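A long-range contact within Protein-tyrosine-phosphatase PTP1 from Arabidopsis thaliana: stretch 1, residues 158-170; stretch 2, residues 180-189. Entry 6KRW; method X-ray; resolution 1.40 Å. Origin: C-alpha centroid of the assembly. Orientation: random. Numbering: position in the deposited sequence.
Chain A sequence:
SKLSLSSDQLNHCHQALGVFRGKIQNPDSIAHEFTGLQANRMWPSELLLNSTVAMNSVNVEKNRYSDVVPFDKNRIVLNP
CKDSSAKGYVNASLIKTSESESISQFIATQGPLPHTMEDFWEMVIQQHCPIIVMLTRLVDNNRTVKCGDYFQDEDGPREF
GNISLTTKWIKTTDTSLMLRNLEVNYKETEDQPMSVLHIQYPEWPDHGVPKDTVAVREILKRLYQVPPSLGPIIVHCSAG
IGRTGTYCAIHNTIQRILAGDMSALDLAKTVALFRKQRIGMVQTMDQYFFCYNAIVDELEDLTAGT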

# COMPACT_ATOMS: atom_id res chain seq x y z
N ARG A 158 -20.78 -12.74 -0.09
CA ARG A 158 -19.56 -13.58 -0.17
C ARG A 158 -19.30 -14.20 1.19
O ARG A 158 -19.50 -13.53 2.24
N GLU A 159 -18.83 -15.44 1.19
CA GLU A 159 -18.43 -16.12 2.45
C GLU A 159 -16.99 -16.61 2.34
O GLU A 159 -16.59 -17.10 1.27
N PHE A 160 -16.27 -16.48 3.45
CA PHE A 160 -14.88 -16.97 3.53
C PHE A 160 -14.74 -17.69 4.86
O PHE A 160 -14.47 -17.03 5.87
N GLY A 161 -14.99 -18.99 4.86
CA GLY A 161 -15.08 -19.78 6.10
C GLY A 161 -16.05 -19.13 7.06
O GLY A 161 -17.26 -19.04 6.73
N ASN A 162 -15.52 -18.61 8.17
CA ASN A 162 -16.33 -18.02 9.27
C ASN A 162 -16.71 -16.57 8.94
O ASN A 162 -17.41 -15.96 9.77
N ILE A 163 -16.28 -16.03 7.80
CA ILE A 163 -16.40 -14.58 7.51
C ILE A 163 -17.44 -14.36 6.40
O ILE A 163 -17.39 -15.06 5.36
N SER A 164 -18.32 -13.39 6.60
CA SER A 164 -19.27 -12.95 5.55
C SER A 164 -18.93 -11.52 5.11
O SER A 164 -18.58 -10.69 5.97
N LEU A 165 -19.03 -11.26 3.82
CA LEU A 165 -18.75 -9.93 3.22
C LEU A 165 -19.96 -9.44 2.44
O LEU A 165 -20.55 -10.23 1.68
N THR A 166 -20.29 -8.17 2.59
CA THR A 166 -21.44 -7.52 1.91
C THR A 166 -21.03 -6.13 1.46
O THR A 166 -20.32 -5.43 2.18
N THR A 167 -21.54 -5.72 0.30
CA THR A 167 -21.30 -4.37 -0.25
C THR A 167 -22.45 -3.44 0.13
O THR A 167 -23.59 -3.77 -0.20
N LYS A 168 -22.15 -2.31 0.75
CA LYS A 168 -23.19 -1.31 1.10
C LYS A 168 -23.45 -0.42 -0.12
O LYS A 168 -24.59 -0.08 -0.34
N TRP A 169 -22.40 -0.06 -0.85
CA TRP A 169 -22.54 0.71 -2.11
C TRP A 169 -21.24 0.66 -2.91
O TRP A 169 -20.16 0.36 -2.37
N ILE A 170 -21.34 0.93 -4.19
CA ILE A 170 -20.22 1.09 -5.14
C ILE A 170 -20.39 2.44 -5.82
O ILE A 170 -21.53 2.75 -6.26
N ARG A 180 -15.78 1.08 -3.12
CA ARG A 180 -16.73 0.09 -2.57
C ARG A 180 -16.75 0.19 -1.06
O ARG A 180 -15.72 -0.08 -0.44
N ASN A 181 -17.89 0.56 -0.51
CA ASN A 181 -18.14 0.50 0.95
C ASN A 181 -18.53 -0.94 1.29
O ASN A 181 -19.63 -1.41 0.89
N LEU A 182 -17.63 -1.62 2.00
CA LEU A 182 -17.78 -3.05 2.29
C LEU A 182 -18.08 -3.23 3.77
O LEU A 182 -17.67 -2.40 4.60
N GLU A 183 -18.78 -4.31 4.06
CA GLU A 183 -19.15 -4.70 5.42
C GLU A 183 -18.69 -6.13 5.61
O GLU A 183 -19.11 -7.00 4.83
N VAL A 184 -17.84 -6.35 6.61
CA VAL A 184 -17.27 -7.68 6.88
C VAL A 184 -17.55 -8.03 8.34
O VAL A 184 -17.52 -7.14 9.21
N ASN A 185 -17.82 -9.30 8.61
CA ASN A 185 -18.01 -9.76 10.00
C ASN A 185 -17.93 -11.28 10.06
O ASN A 185 -18.01 -11.94 9.00
N TYR A 186 -17.77 -11.81 11.27
CA TYR A 186 -17.95 -13.26 11.53
C TYR A 186 -19.45 -13.57 11.58
O TYR A 186 -20.27 -12.68 11.86
N LYS A 187 -19.79 -14.83 11.37
CA LYS A 187 -21.22 -15.25 11.35
C LYS A 187 -21.79 -15.29 12.77
O LYS A 187 -23.02 -15.22 12.88
N GLU A 188 -20.96 -15.39 13.80
CA GLU A 188 -21.47 -15.25 15.20
C GLU A 188 -21.61 -13.76 15.50
O GLU A 188 -20.59 -13.09 15.73
N THR A 189 -22.84 -13.25 15.49
CA THR A 189 -23.10 -11.79 15.51
C THR A 189 -22.98 -11.27 16.94
O THR A 189 -24.00 -10.83 17.51

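The strand that begins at Ile163 and the short segment at Trp169 and Ile170 run antiparallel to strand 180-186, and their alternation sorts the side chains. Ile163, Leu165, Thr167 and Ile170 share one face of the sheet with Tyr186, Val184, Leu182 and Arg180; Ser164, Thr166 and Trp169 share the other with Asn185, Glu183 and Asn181. The first face is largely apolar and mostly buried, the second polar and more open.

On the largely apolar face, side chains of the two strands pack against one another. Ile163 (m, t) brings CG2 to 3.5 Å from Val184 CG2, while its CG1 lies 3.8 Å from Tyr186 CD1. One beta-branched residue thus serves two neighbours, with Val184 in its p rotamer and Tyr186 at chi1 m. The Tyr186 hydroxyl is hydrogen-bonded elsewhere in the structure. Leu165 takes t, p, which carries CD1 back to the partner strand, 4.0 Å from Val184 CB and 4.1 Å from Leu182 CB, so its methyl touches two residues that are alternate along that strand. Leu182 is m, t, and its CD2 lies 3.5 Å from Thr167 OG1. Thr167 is at chi1 m, and its OG1 is hydrogen-bonded elsewhere in the structure. At the far end Ile170 (m, t) meets the aliphatic part of Arg180, CG1 to CG at 4.1 Å. Arg180 runs m, t, t, an extended stem that offers methylenes to this contact.

The polar face starts with Ser164 in p and Asn185 in p, their OG and OD1 3.2 Å apart. Asn185 also folds ND2 back to its own neighbour's backbone, a weak hydrogen bond of 2.6 Å to Tyr186 O. Beyond it, Thr166 (m) and Glu183 (t, t) approach loosely, CB to CB at 4.5 Å.

A beta bulge shifts the register by one between Thr167 and Trp169, and Lys168 is the extra residue. Its CB points toward the partner strand, and the m, t, t, t chain stretches out to a long salt bridge, NZ to Glu183 OE1 at 3.8 Å. On the way, CD comes within 3.2 Å of Asn181 OD1, an oxygen that the contact buries without any partner in the model. After the bulge, Trp169 at chi1 p lays a ring face over Asn181: the CB of Asn181 sits 3.4 Å from the centroid of the five-membered ring of Trp169, a CH-pi contact close to the ring normal. Asn181, chi1 t, thus has the indole on its CB and the lysine methylene at its OD1.

Charge closes the turn end. Lys187, nearly extended at m, t, t, t, reaches across to donate from NZ to Gly161 O at 2.7 Å, and the same NZ makes a salt bridge with Glu159 OE2 at 2.9 Å, weak as a hydrogen bond. Asn162 (t) turns its amide to Glu188: ND2 donates to OE1 at 3.3 Å, and more weakly to OE2, also at 3.3 Å. The rule is mostly apolar packing on one face, polar groups with one indole on the other, and long charged chains used where their methylenes can pack or their ends can reach a partner.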

# COMPACT_ATOMS: atom_id res chain seq x y z
CB ARG A 158 -18.36 -12.74 -0.62
CG ARG A 158 -18.44 -12.23 -2.05
CD ARG A 158 -18.32 -13.36 -3.06
NE ARG A 158 -17.03 -14.02 -3.02
CZ ARG A 158 -15.92 -13.56 -3.62
NH1 ARG A 158 -15.94 -12.43 -4.30
NH2 ARG A 158 -14.80 -14.25 -3.53
CB GLU A 159 -19.37 -17.28 2.74
CG GLU A 159 -20.75 -16.83 3.15
CD GLU A 159 -21.49 -17.91 3.91
OE1 GLU A 159 -22.40 -17.56 4.69
OE2 GLU A 159 -21.11 -19.09 3.75
CB PHE A 160 -13.88 -15.82 3.41
CG PHE A 160 -14.11 -14.93 2.22
CD1 PHE A 160 -13.57 -15.25 0.98
CD2 PHE A 160 -14.88 -13.78 2.34
CE1 PHE A 160 -13.80 -14.43 -0.12
CE2 PHE A 160 -15.09 -12.96 1.25
CZ PHE A 160 -14.54 -13.28 0.02
CB ASN A 162 -15.54 -18.08 10.57
CG ASN A 162 -16.41 -17.91 11.80
OD1 ASN A 162 -17.60 -18.20 11.76
ND2 ASN A 162 -15.82 -17.44 12.88
CB ILE A 163 -15.03 -13.99 7.13
CG1 ILE A 163 -14.15 -13.87 8.37
CG2 ILE A 163 -15.19 -12.66 6.42
CD1 ILE A 163 -12.69 -13.54 8.08
CB SER A 164 -20.69 -13.06 6.02
OG SER A 164 -20.96 -12.08 7.02
CB LEU A 165 -17.53 -10.06 2.31
CG LEU A 165 -17.05 -8.78 1.64
CD1 LEU A 165 -16.46 -7.81 2.64
CD2 LEU A 165 -16.04 -9.10 0.56
CB THR A 166 -22.66 -7.51 2.84
OG1 THR A 166 -23.23 -8.82 2.81
CG2 THR A 166 -23.69 -6.48 2.44
CB THR A 167 -21.10 -4.46 -1.76
OG1 THR A 167 -20.05 -5.38 -2.04
CG2 THR A 167 -20.79 -3.10 -2.34
CB LYS A 168 -22.77 -0.49 2.32
CG LYS A 168 -22.49 -1.32 3.56
CD LYS A 168 -22.38 -0.48 4.81
CE LYS A 168 -21.54 -1.16 5.87
NZ LYS A 168 -21.73 -0.56 7.21
CB TRP A 169 -22.98 2.15 -1.82
CG TRP A 169 -22.20 2.92 -0.81
CD1 TRP A 169 -22.58 3.25 0.46
CD2 TRP A 169 -20.91 3.53 -1.01
NE1 TRP A 169 -21.62 4.00 1.07
CE2 TRP A 169 -20.58 4.19 0.19
CE3 TRP A 169 -20.01 3.57 -2.08
CZ2 TRP A 169 -19.39 4.88 0.35
CZ3 TRP A 169 -18.81 4.24 -1.91
CH2 TRP A 169 -18.53 4.90 -0.72
CB ILE A 170 -20.22 -0.05 -6.17
CG1 ILE A 170 -20.32 -1.42 -5.51
CG2 ILE A 170 -19.06 0.07 -7.14
CD1 ILE A 170 -20.52 -2.56 -6.49
CB ARG A 180 -16.38 -1.32 -3.01
CG ARG A 180 -16.38 -1.56 -4.51
CD ARG A 180 -15.96 -2.97 -4.82
NE ARG A 180 -16.16 -3.37 -6.21
CZ ARG A 180 -15.29 -3.20 -7.21
NH1 ARG A 180 -14.12 -2.60 -7.02
NH2 ARG A 180 -15.58 -3.64 -8.42
CB ASN A 181 -19.23 1.48 1.35
CG ASN A 181 -19.29 1.71 2.84
OD1 ASN A 181 -19.67 0.82 3.60
ND2 ASN A 181 -18.92 2.90 3.27
CB LEU A 182 -16.48 -3.79 1.96
CG LEU A 182 -16.04 -3.73 0.50
CD1 LEU A 182 -14.77 -4.55 0.29
CD2 LEU A 182 -17.19 -4.18 -0.40
CB GLU A 183 -20.66 -4.57 5.58
CG GLU A 183 -21.21 -5.24 6.81
CD GLU A 183 -22.73 -5.12 6.90
OE1 GLU A 183 -23.25 -4.02 6.64
OE2 GLU A 183 -23.37 -6.14 7.22
CB VAL A 184 -15.76 -7.70 6.54
CG1 VAL A 184 -14.95 -6.84 7.49
CG2 VAL A 184 -15.23 -9.12 6.51
CB ASN A 185 -19.32 -9.25 10.60
CG ASN A 185 -20.54 -9.79 9.88
OD1 ASN A 185 -20.84 -9.37 8.76
ND2 ASN A 185 -21.26 -10.70 10.52
CB TYR A 186 -17.29 -13.66 12.84
CG TYR A 186 -15.82 -13.34 12.92
CD1 TYR A 186 -14.91 -13.94 12.07
CD2 TYR A 186 -15.34 -12.45 13.87
CE1 TYR A 186 -13.55 -13.64 12.15
CE2 TYR A 186 -13.99 -12.16 13.98
CZ TYR A 186 -13.10 -12.75 13.11
OH TYR A 186 -11.77 -12.45 13.21
CB LYS A 187 -21.36 -16.58 10.61
CG LYS A 187 -21.01 -16.46 9.14
CD LYS A 187 -20.89 -17.79 8.43
CE LYS A 187 -20.21 -17.65 7.09
NZ LYS A 187 -19.98 -18.97 6.46
CB GLU A 188 -20.61 -16.00 16.21
CG GLU A 188 -19.16 -15.53 16.32
CD GLU A 188 -18.17 -16.27 15.44
OE1 GLU A 188 -18.62 -16.89 14.45
OE2 GLU A 188 -16.94 -16.21 15.73
CB THR A 189 -24.44 -11.47 14.85
OG1 THR A 189 -25.50 -11.98 15.66
CG2 THR A 189 -24.53 -12.07 13.46